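Local coordinates for protein dihydroxyacetone kinase (Citrobacter freundii, PDB 1UN8) that catalyses the phosphorylation of dihydroxyacetone by ATP, with a divalent metal ion as cofactor, in the glycerol fermentation pathway, at residues A52-G57 with A76-D81; V137-S142 with A153-V158; E62-G67 with S293-L298. All coordinates share one frame; numbering follows the deposited sequence.

Of the contacting segments, strand 52-59 comes first along the chain, and interaction 1 closes when strand 76-80 returns beside it in the first sheet of the DhaK region. The loop holding 62-67 leaves between these strands and reaches forward to 293-298, so interaction 3 crosses interaction 1; Cys79 SG lies 3.7 Å from Val66 CG2. Interaction 2 follows interaction 1 in series and falls within the long span of interaction 3. It joins the end of strand 132-137, at the border of the first sheet, to helix 155-167. That helix also meets the second sheet, while interaction 3 bridges loops from both sheets; Ile156 CG2 and Val295 CG2 approach to 3.6 Å.

Interaction 1. Residues A52-G57 with A76-D81; sequences AVISGG and AAVCGD
Ser55 O is gripped by the start of the neighbouring strand: it accepts a hydrogen bond from Val78 N at 2.7 Å, and Ala77 CA adds a C-H contact to this oxygen at 3.2 Å. Val78 CG2 lies against the same atom. Toward the same strand Ser55 also gives its N-H to Ala76 O, and the two bonds straddle Ala77 in the pattern of parallel strands. Gly57 repeats this around Cys79, donating to Val78 O at 2.9 Å and accepting from Gly80 N. The latter bond is nearly straight at the hydrogen (170°), although Gly80 N stands above the plane of the Gly57 carbonyl. Gly56, without a side chain and with phi at 139°, brings its CA to 3.1 Å from Val78 O.

Ile54, Ala76 and Val78 share one face. With chi1 at -76°, Ile54 holds CG2 anti to its backbone N, where that methyl meets Val78 CG2 at 3.8 Å; its CG1 touches Ala76 CB at 4.1 Å. Helix 88-98 packs on Ile54 and Val78. The face of Ser55, Ala77 and Cys79 turns instead to the loop of His65 and Val66, and Ser55 OG is hydrogen-bonded to Ile107 O on the next strand.

The strands are central neighbours in the mixed sheet. The end of strand 52-59 and the residues after it carry the substrate-binding Gly58, Ser59, Gly60 and His61, and Gly57 lies close to substrate-binding Asp114. The backbone bonds of Gly57 are consistent with holding the chain in place beside the dihydroxyacetone site.

Interaction 2. Residues V137-S142 with A153-V158; sequences VGDDIS and AGTILV
The carboxylate of Asp139 presents one face to the backbone of Gly154: Gly154 CA lies over that face, 3.2 Å from OD2. Gly154 N comes from the same side, 3.0 Å from OD2 and tilted well out of the carboxylate plane, and its N-H is bent (125° at the hydrogen), so the bond is weak. The carboxylate has further partners: OD2 is hydrogen-bonded to Ser188 OG on strand 186-192, and OD1 to Ile152 N. A chi1 of 61° puts CG in the crowded position between the Asp139 backbone N and carbonyl carbon, from which the carboxylate faces the turn before helix 155-167. Gly154 has no side chain to stand between its backbone and OD2.

Beside this polar contact runs an apolar one. The side chains of Val137 and Val158 pass each other in opposite directions, and Val137 CG1, anti to its backbone N (chi1 -172°), meets Val158 CG2 at 4.1 Å. The same Val137 methyl comes to 3.8 Å from Thr155 OG1, whose hydrogen bond goes to Ile152 O, within the turn leading into the helix. Thr155 also lies about 3 Å, side chain to side chain, from substrate-binding Lys109. Farther along the loop, Asp140 OD1 accepts from Ser142 N at 3.0 Å, forming an Asx turn, and its OD2 takes the Ser142 OG bond on the syn side.

The contact joins the last strand of the first sheet to the beginning of the following helix. The N-H groups of Ile152 and, weakly, Gly154, in the turn leading into the helix, together with Ser188, contact the buried Asp139 carboxylate; they would be expected to favour its negative charge and to fix the rotation of the group.

Interaction 3. Residues E62-G67 with S293-L298; sequences EPAHVG and SLVTAL
The loops 62-67 and 293-298 run close together at Ala64 and Val295, with CA atoms 5.4 Å apart, and the first is kinked by two cis peptide bonds, one before Pro63 and one before His65. The cis-proline loop leaves the first sheet of the DhaK fold and the other leaves the second, so the contact ties the two sheets together near the substrate site.

Pro63 lays the CG-CD side of its ring against two successive carbonyls: CD is 3.1 Å from Ser293 O, and CG is 3.4 Å from Leu294 O. Ala64 CB meets Val295 CG2 at 4.2 Å and also sits over the centre of the His65 ring, which is hydrogen-bonded through NE2 to Lys109 and through ND1 to His159. Thr296, its hydroxyl between the backbone N and carbonyl carbon (chi1 64°), donates from OG1 to Glu62 O at 2.7 Å. Its own carbonyl accepts from ND1 of substrate-binding His61. Val266 and Ala267 of the second subunit pack on Pro63 and Glu62, which places the contact beside the dimer interface.

Glu62 curls back so that OE2 takes Gly60 N, while one water donates to Glu62 OE1 at 2.6 Å and to Thr296 OG1 at 3.2 Å.

Interaction 1. Residues A52-G57 with A76-D81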
ATOM      1  N   ALA A  52     -31.219   0.296  -4.737  1.00 50.02           N
ATOM      2  CA  ALA A  52     -30.086   0.172  -3.840  1.00 49.64           C
ATOM      3  C   ALA A  52     -29.131  -0.927  -4.319  1.00 49.12           C
ATOM      4  O   ALA A  52     -29.563  -2.002  -4.747  1.00 48.76           O
ATOM      5  CB  ALA A  52     -30.579  -0.143  -2.427  1.00 48.87           C
ATOM      6  N   VAL A  53     -27.834  -0.648  -4.258  1.00 47.54           N
ATOM      7  CA  VAL A  53     -26.822  -1.625  -4.642  1.00 44.70           C
ATOM      8  C   VAL A  53     -26.011  -1.958  -3.385  1.00 44.02           C
ATOM      9  O   VAL A  53     -25.122  -1.192  -2.989  1.00 42.39           O
ATOM     10  CB  VAL A  53     -25.873  -1.058  -5.721  1.00 44.90           C
ATOM     11  CG1 VAL A  53     -24.856  -2.104  -6.145  1.00 43.31           C
ATOM     12  CG2 VAL A  53     -26.671  -0.578  -6.927  1.00 42.64           C
ATOM     13  N   ILE A  54     -26.294  -3.092  -2.760  1.00 43.16           N
ATOM     14  CA  ILE A  54     -25.612  -3.500  -1.524  1.00 41.47           C
ATOM     15  C   ILE A  54     -24.515  -4.531  -1.797  1.00 42.02           C
ATOM     16  O   ILE A  54     -24.657  -5.383  -2.691  1.00 41.93           O
ATOM     17  CB  ILE A  54     -26.597  -4.111  -0.509  1.00 41.64           C
ATOM     18  CG1 ILE A  54     -27.428  -3.011   0.155  1.00 41.65           C
ATOM     19  CG2 ILE A  54     -25.851  -4.929   0.532  1.00 41.32           C
ATOM     20  CD1 ILE A  54     -28.580  -3.531   0.984  1.00 20.00           C
ATOM     21  N   SER A  55     -23.434  -4.451  -1.030  1.00 42.15           N
ATOM     22  CA  SER A  55     -22.357  -5.413  -1.164  1.00 42.04           C
ATOM     23  C   SER A  55     -21.758  -5.704   0.205  1.00 41.96           C
ATOM     24  O   SER A  55     -22.350  -5.384   1.242  1.00 40.93           O
ATOM     25  CB  SER A  55     -21.273  -4.892  -2.103  1.00 42.55           C
ATOM     26  OG  SER A  55     -20.391  -5.934  -2.483  1.00 41.87           O
ATOM     27  N   GLY A  56     -20.571  -6.303   0.205  1.00 41.67           N
ATOM     28  CA  GLY A  56     -19.927  -6.626   1.462  1.00 39.75           C
ATOM     29  C   GLY A  56     -19.271  -7.989   1.447  1.00 39.83           C
ATOM     30  O   GLY A  56     -18.846  -8.481   0.391  1.00 39.24           O
ATOM     31  N   GLY A  57     -19.178  -8.589   2.630  1.00 38.35           N
ATOM     32  CA  GLY A  57     -18.537  -9.880   2.772  1.00 38.23           C
ATOM     33  C   GLY A  57     -17.518  -9.763   3.892  1.00 39.14           C
ATOM     34  O   GLY A  57     -17.513  -8.770   4.627  1.00 37.05           O
ATOM     35  N   ALA A  76     -24.591   0.606   0.280  1.00 47.89           N
ATOM     36  CA  ALA A  76     -24.197   0.173   1.609  1.00 45.55           C
ATOM     37  C   ALA A  76     -23.285  -1.035   1.472  1.00 44.52           C
ATOM     38  O   ALA A  76     -23.225  -1.656   0.414  1.00 44.08           O
ATOM     39  CB  ALA A  76     -25.433  -0.189   2.427  1.00 46.29           C
ATOM     40  N   ALA A  77     -22.574  -1.365   2.546  1.00 44.71           N
ATOM     41  CA  ALA A  77     -21.673  -2.516   2.550  1.00 44.13           C
ATOM     42  C   ALA A  77     -21.849  -3.239   3.876  1.00 44.02           C
ATOM     43  O   ALA A  77     -21.884  -2.610   4.936  1.00 44.89           O
ATOM     44  CB  ALA A  77     -20.204  -2.062   2.371  1.00 43.16           C
ATOM     45  N   VAL A  78     -21.976  -4.560   3.820  1.00 43.14           N
ATOM     46  CA  VAL A  78     -22.150  -5.330   5.039  1.00 42.39           C
ATOM     47  C   VAL A  78     -20.795  -5.969   5.332  1.00 43.25           C
ATOM     48  O   VAL A  78     -20.327  -6.824   4.571  1.00 42.67           O
ATOM     49  CB  VAL A  78     -23.225  -6.419   4.851  1.00 43.29           C
ATOM     50  CG1 VAL A  78     -23.818  -6.803   6.196  1.00 40.30           C
ATOM     51  CG2 VAL A  78     -24.300  -5.931   3.881  1.00 40.46           C
ATOM     52  N   CYS A  79     -20.183  -5.542   6.437  1.00 42.92           N
ATOM     53  CA  CYS A  79     -18.861  -6.001   6.850  1.00 42.67           C
ATOM     54  C   CYS A  79     -18.829  -7.128   7.876  1.00 42.73           C
ATOM     55  O   CYS A  79     -19.277  -6.961   9.020  1.00 41.56           O
ATOM     56  CB  CYS A  79     -18.063  -4.815   7.392  1.00 41.91           C
ATOM     57  SG  CYS A  79     -18.109  -3.358   6.312  1.00 46.10           S
ATOM     58  N   GLY A  80     -18.287  -8.275   7.465  1.00 41.13           N
ATOM     59  CA  GLY A  80     -18.185  -9.397   8.371  1.00 39.81           C
ATOM     60  C   GLY A  80     -16.863  -9.237   9.088  1.00 41.11           C
ATOM     61  O   GLY A  80     -16.154  -8.238   8.900  1.00 39.59           O
ATOM     62  N   ASP A  81     -16.520 -10.204   9.925  1.00 40.86           N
ATOM     63  CA  ASP A  81     -15.253 -10.135  10.632  1.00 39.60           C
ATOM     64  C   ASP A  81     -14.166 -10.409   9.581  1.00 39.00           C
ATOM     65  O   ASP A  81     -14.475 -10.665   8.405  1.00 36.20           O
ATOM     66  CB  ASP A  81     -15.229 -11.187  11.743  1.00 40.07           C
ATOM     67  CG  ASP A  81     -14.222 -10.867  12.831  1.00 41.47           C
ATOM     68  OD1 ASP A  81     -14.409 -11.350  13.965  1.00 42.29           O
ATOM     69  OD2 ASP A  81     -13.243 -10.148  12.556  1.00 43.43           O
TER

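Interaction 2. Residues V137-S142 with A153-V158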
ATOM      1  N   VAL A 137     -20.495 -12.731  -8.305  1.00 41.86           N
ATOM      2  CA  VAL A 137     -19.367 -12.417  -9.177  1.00 41.07           C
ATOM      3  C   VAL A 137     -18.208 -13.414  -9.023  1.00 41.23           C
ATOM      4  O   VAL A 137     -17.700 -13.626  -7.919  1.00 41.14           O
ATOM      5  CB  VAL A 137     -18.845 -10.999  -8.904  1.00 40.88           C
ATOM      6  CG1 VAL A 137     -17.799 -10.618  -9.947  1.00 40.16           C
ATOM      7  CG2 VAL A 137     -20.003 -10.011  -8.937  1.00 40.64           C
ATOM      8  N   GLY A 138     -17.809 -14.029 -10.138  1.00 39.34           N
ATOM      9  CA  GLY A 138     -16.723 -14.991 -10.121  1.00 38.69           C
ATOM     10  C   GLY A 138     -15.788 -14.671 -11.268  1.00 38.46           C
ATOM     11  O   GLY A 138     -15.777 -15.352 -12.284  1.00 37.46           O
ATOM     12  N   ASP A 139     -14.993 -13.622 -11.094  1.00 38.14           N
ATOM     13  CA  ASP A 139     -14.082 -13.174 -12.136  1.00 39.37           C
ATOM     14  C   ASP A 139     -12.704 -13.837 -12.231  1.00 38.55           C
ATOM     15  O   ASP A 139     -12.016 -13.679 -13.235  1.00 38.71           O
ATOM     16  CB  ASP A 139     -13.919 -11.648 -12.035  1.00 39.29           C
ATOM     17  CG  ASP A 139     -13.335 -11.202 -10.701  1.00 41.66           C
ATOM     18  OD1 ASP A 139     -13.872 -11.580  -9.640  1.00 41.06           O
ATOM     19  OD2 ASP A 139     -12.331 -10.460 -10.715  1.00 42.53           O
ATOM     20  N   ASP A 140     -12.298 -14.578 -11.205  1.00 38.78           N
ATOM     21  CA  ASP A 140     -10.993 -15.237 -11.222  1.00 40.37           C
ATOM     22  C   ASP A 140     -10.890 -16.282 -12.339  1.00 40.85           C
ATOM     23  O   ASP A 140     -11.812 -17.068 -12.543  1.00 41.71           O
ATOM     24  CB  ASP A 140     -10.735 -15.882  -9.854  1.00 40.89           C
ATOM     25  CG  ASP A 140      -9.382 -16.573  -9.764  1.00 41.36           C
ATOM     26  OD1 ASP A 140      -8.448 -16.172 -10.487  1.00 40.54           O
ATOM     27  OD2 ASP A 140      -9.255 -17.514  -8.951  1.00 42.42           O
ATOM     28  N   ILE A 141      -9.776 -16.276 -13.071  1.00 39.52           N
ATOM     29  CA  ILE A 141      -9.574 -17.241 -14.151  1.00 40.15           C
ATOM     30  C   ILE A 141      -8.418 -18.195 -13.863  1.00 41.10           C
ATOM     31  O   ILE A 141      -8.035 -18.995 -14.722  1.00 42.00           O
ATOM     32  CB  ILE A 141      -9.266 -16.544 -15.499  1.00 39.27           C
ATOM     33  CG1 ILE A 141      -7.868 -15.910 -15.453  1.00 40.74           C
ATOM     34  CG2 ILE A 141     -10.353 -15.526 -15.824  1.00 38.79           C
ATOM     35  CD1 ILE A 141      -7.565 -15.027 -16.655  1.00 40.30           C
ATOM     36  N   SER A 142      -7.857 -18.108 -12.665  1.00 41.45           N
ATOM     37  CA  SER A 142      -6.734 -18.955 -12.299  1.00 43.61           C
ATOM     38  C   SER A 142      -7.014 -20.457 -12.255  1.00 45.69           C
ATOM     39  O   SER A 142      -6.113 -21.262 -12.474  1.00 46.03           O
ATOM     40  CB  SER A 142      -6.176 -18.526 -10.945  1.00 43.05           C
ATOM     41  OG  SER A 142      -7.076 -18.840  -9.901  1.00 43.32           O
ATOM     42  N   ALA A 153     -10.776  -8.867  -7.226  1.00 37.46           N
ATOM     43  CA  ALA A 153     -10.739  -7.462  -7.617  1.00 39.86           C
ATOM     44  C   ALA A 153     -11.777  -6.959  -8.621  1.00 40.60           C
ATOM     45  O   ALA A 153     -12.374  -5.902  -8.421  1.00 40.56           O
ATOM     46  CB  ALA A 153      -9.343  -7.102  -8.102  1.00 39.23           C
ATOM     47  N   GLY A 154     -11.992  -7.711  -9.696  1.00 40.97           N
ATOM     48  CA  GLY A 154     -12.942  -7.295 -10.709  1.00 40.32           C
ATOM     49  C   GLY A 154     -14.313  -6.931 -10.168  1.00 39.98           C
ATOM     50  O   GLY A 154     -15.045  -6.155 -10.774  1.00 40.15           O
ATOM     51  N   THR A 155     -14.664  -7.497  -9.023  1.00 38.98           N
ATOM     52  CA  THR A 155     -15.956  -7.228  -8.425  1.00 39.30           C
ATOM     53  C   THR A 155     -16.283  -5.736  -8.399  1.00 40.62           C
ATOM     54  O   THR A 155     -17.398  -5.343  -8.711  1.00 42.67           O
ATOM     55  CB  THR A 155     -16.031  -7.765  -6.973  1.00 38.59           C
ATOM     56  OG1 THR A 155     -15.837  -9.190  -6.964  1.00 36.87           O
ATOM     57  CG2 THR A 155     -17.384  -7.422  -6.352  1.00 34.07           C
ATOM     58  N   ILE A 156     -15.319  -4.901  -8.040  1.00 41.04           N
ATOM     59  CA  ILE A 156     -15.604  -3.481  -7.972  1.00 41.77           C
ATOM     60  C   ILE A 156     -15.926  -2.890  -9.336  1.00 42.12           C
ATOM     61  O   ILE A 156     -16.614  -1.876  -9.427  1.00 42.55           O
ATOM     62  CB  ILE A 156     -14.452  -2.680  -7.320  1.00 41.05           C
ATOM     63  CG1 ILE A 156     -13.185  -2.817  -8.157  1.00 40.30           C
ATOM     64  CG2 ILE A 156     -14.266  -3.122  -5.865  1.00 39.41           C
ATOM     65  CD1 ILE A 156     -12.396  -1.507  -8.265  1.00 42.75           C
ATOM     66  N   LEU A 157     -15.425  -3.494 -10.406  1.00 42.46           N
ATOM     67  CA  LEU A 157     -15.752  -2.966 -11.718  1.00 42.27           C
ATOM     68  C   LEU A 157     -17.236  -3.223 -11.922  1.00 43.52           C
ATOM     69  O   LEU A 157     -17.915  -2.487 -12.643  1.00 44.58           O
ATOM     70  CB  LEU A 157     -14.943  -3.653 -12.811  1.00 41.69           C
ATOM     71  CG  LEU A 157     -13.437  -3.399 -12.761  1.00 42.78           C
ATOM     72  CD1 LEU A 157     -12.800  -4.064 -13.977  1.00 42.84           C
ATOM     73  CD2 LEU A 157     -13.142  -1.905 -12.733  1.00 37.48           C
ATOM     74  N   VAL A 158     -17.744  -4.266 -11.268  1.00 42.86           N
ATOM     75  CA  VAL A 158     -19.154  -4.596 -11.366  1.00 43.54           C
ATOM     76  C   VAL A 158     -19.941  -3.559 -10.567  1.00 45.39           C
ATOM     77  O   VAL A 158     -21.009  -3.115 -10.993  1.00 46.48           O
ATOM     78  CB  VAL A 158     -19.438  -6.019 -10.832  1.00 42.46           C
ATOM     79  CG1 VAL A 158     -20.932  -6.283 -10.803  1.00 41.45           C
ATOM     80  CG2 VAL A 158     -18.761  -7.045 -11.731  1.00 41.93           C
TER

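Interaction 3. Residues E62-G67 with S293-L298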
ATOM      1  N   GLU A  62     -10.072  -4.059   2.509  1.00 16.14           N
ATOM      2  CA  GLU A  62     -10.163  -2.609   2.465  1.00 15.74           C
ATOM      3  C   GLU A  62      -9.173  -2.086   1.429  1.00 17.33           C
ATOM      4  O   GLU A  62      -8.064  -2.653   1.296  1.00 15.28           O
ATOM      5  CB  GLU A  62      -9.792  -2.046   3.830  1.00 14.97           C
ATOM      6  CG  GLU A  62     -10.735  -2.454   4.946  1.00 18.29           C
ATOM      7  CD  GLU A  62     -10.575  -3.905   5.362  1.00 20.29           C
ATOM      8  OE1 GLU A  62      -9.544  -4.501   5.037  1.00 24.78           O
ATOM      9  OE2 GLU A  62     -11.491  -4.454   6.023  1.00 25.29           O
ATOM     10  N   PRO A  63      -9.524  -1.024   0.697  1.00 17.33           N
ATOM     11  CA  PRO A  63     -10.788  -0.278   0.820  1.00 19.54           C
ATOM     12  C   PRO A  63     -12.122  -0.921   0.406  1.00 21.27           C
ATOM     13  O   PRO A  63     -13.163  -0.252   0.567  1.00 22.64           O
ATOM     14  CB  PRO A  63     -10.550   0.963  -0.055  1.00 20.21           C
ATOM     15  CG  PRO A  63      -9.571   0.478  -1.084  1.00 19.61           C
ATOM     16  CD  PRO A  63      -8.651  -0.457  -0.345  1.00 17.30           C
ATOM     17  N   ALA A  64     -12.132  -2.147  -0.103  1.00 20.37           N
ATOM     18  CA  ALA A  64     -13.412  -2.781  -0.435  1.00 19.44           C
ATOM     19  C   ALA A  64     -14.044  -3.181   0.880  1.00 19.22           C
ATOM     20  O   ALA A  64     -13.337  -3.659   1.753  1.00 21.24           O
ATOM     21  CB  ALA A  64     -13.185  -4.013  -1.290  1.00 19.43           C
ATOM     22  N   HIS A  65     -15.348  -2.991   1.043  1.00 18.14           N
ATOM     23  CA  HIS A  65     -16.212  -2.397   0.022  1.00 17.53           C
ATOM     24  C   HIS A  65     -16.671  -1.018   0.447  1.00 17.77           C
ATOM     25  O   HIS A  65     -17.270  -0.277  -0.338  1.00 20.10           O
ATOM     26  CB  HIS A  65     -17.441  -3.287  -0.229  1.00 16.45           C
ATOM     27  CG  HIS A  65     -17.102  -4.610  -0.844  1.00 16.96           C
ATOM     28  ND1 HIS A  65     -17.046  -4.802  -2.205  1.00 13.56           N
ATOM     29  CD2 HIS A  65     -16.796  -5.804  -0.281  1.00 14.32           C
ATOM     30  CE1 HIS A  65     -16.725  -6.061  -2.457  1.00 18.93           C
ATOM     31  NE2 HIS A  65     -16.566  -6.691  -1.304  1.00 16.82           N
ATOM     32  N   VAL A  66     -16.388  -0.674   1.701  1.00 18.16           N
ATOM     33  CA  VAL A  66     -16.762   0.629   2.247  1.00 17.42           C
ATOM     34  C   VAL A  66     -16.214   1.792   1.403  1.00 18.13           C
ATOM     35  O   VAL A  66     -16.842   2.835   1.295  1.00 20.90           O
ATOM     36  CB  VAL A  66     -16.260   0.765   3.693  1.00 17.27           C
ATOM     37  CG1 VAL A  66     -16.452   2.163   4.182  1.00 12.64           C
ATOM     38  CG2 VAL A  66     -16.937  -0.250   4.617  1.00 16.33           C
ATOM     39  N   GLY A  67     -15.037   1.603   0.809  1.00 19.98           N
ATOM     40  CA  GLY A  67     -14.394   2.613  -0.015  1.00 17.69           C
ATOM     41  C   GLY A  67     -15.097   2.836  -1.342  1.00 19.24           C
ATOM     42  O   GLY A  67     -14.780   3.781  -2.093  1.00 20.88           O
ATOM     43  N   SER A 293      -4.190   0.087  -4.268  1.00 37.46           N
ATOM     44  CA  SER A 293      -4.705  -0.948  -3.389  1.00 38.32           C
ATOM     45  C   SER A 293      -6.210  -0.767  -3.408  1.00 39.39           C
ATOM     46  O   SER A 293      -6.728   0.112  -2.735  1.00 41.28           O
ATOM     47  CB  SER A 293      -4.160  -0.766  -1.971  1.00 38.50           C
ATOM     48  OG  SER A 293      -2.745  -0.904  -1.946  1.00 38.07           O
ATOM     49  N   LEU A 294      -6.908  -1.590  -4.191  1.00 40.33           N
ATOM     50  CA  LEU A 294      -8.362  -1.487  -4.333  1.00 38.41           C
ATOM     51  C   LEU A 294      -9.147  -2.612  -3.658  1.00 39.03           C
ATOM     52  O   LEU A 294     -10.115  -2.353  -2.940  1.00 39.48           O
ATOM     53  CB  LEU A 294      -8.700  -1.406  -5.816  1.00 37.83           C
ATOM     54  CG  LEU A 294      -8.031  -0.199  -6.476  1.00 37.60           C
ATOM     55  CD1 LEU A 294      -8.210  -0.244  -7.976  1.00 37.60           C
ATOM     56  CD2 LEU A 294      -8.628   1.069  -5.894  1.00 38.13           C
ATOM     57  N   VAL A 295      -8.748  -3.854  -3.902  1.00 37.34           N
ATOM     58  CA  VAL A 295      -9.392  -5.009  -3.278  1.00 35.51           C
ATOM     59  C   VAL A 295      -8.195  -5.798  -2.751  1.00 36.58           C
ATOM     60  O   VAL A 295      -7.503  -6.490  -3.513  1.00 35.78           O
ATOM     61  CB  VAL A 295     -10.181  -5.857  -4.306  1.00 35.74           C
ATOM     62  CG1 VAL A 295     -10.762  -7.078  -3.630  1.00 35.96           C
ATOM     63  CG2 VAL A 295     -11.304  -5.034  -4.924  1.00 34.66           C
ATOM     64  N   THR A 296      -7.944  -5.679  -1.452  1.00 34.55           N
ATOM     65  CA  THR A 296      -6.789  -6.320  -0.847  1.00 33.93           C
ATOM     66  C   THR A 296      -7.028  -7.610  -0.112  1.00 34.82           C
ATOM     67  O   THR A 296      -8.147  -8.088  -0.011  1.00 36.01           O
ATOM     68  CB  THR A 296      -6.094  -5.379   0.143  1.00 33.62           C
ATOM     69  OG1 THR A 296      -6.986  -5.100   1.227  1.00 31.59           O
ATOM     70  CG2 THR A 296      -5.681  -4.081  -0.546  1.00 32.12           C
ATOM     71  N   ALA A 297      -5.929  -8.159   0.397  1.00 36.18           N
ATOM     72  CA  ALA A 297      -5.901  -9.397   1.181  1.00 34.41           C
ATOM     73  C   ALA A 297      -4.952  -9.020   2.318  1.00 33.54           C
ATOM     74  O   ALA A 297      -3.847  -9.556   2.449  1.00 34.40           O
ATOM     75  CB  ALA A 297      -5.320 -10.541   0.345  1.00 32.73           C
ATOM     76  N   LEU A 298      -5.400  -8.065   3.121  1.00 32.88           N
ATOM     77  CA  LEU A 298      -4.601  -7.538   4.208  1.00 32.81           C
ATOM     78  C   LEU A 298      -3.268  -7.084   3.603  1.00 34.44           C
ATOM     79  O   LEU A 298      -3.273  -6.317   2.639  1.00 33.84           O
ATOM     80  CB  LEU A 298      -4.414  -8.600   5.291  1.00 32.33           C
ATOM     81  CG  LEU A 298      -5.733  -8.886   6.022  1.00 31.35           C
ATOM     82  CD1 LEU A 298      -5.580 -10.008   7.028  1.00 30.26           C
ATOM     83  CD2 LEU A 298      -6.180  -7.620   6.712  1.00 30.97           C
TER
HETATM   84  O   HOH W   1      -6.973  -4.520   4.424  1.00 37.91           O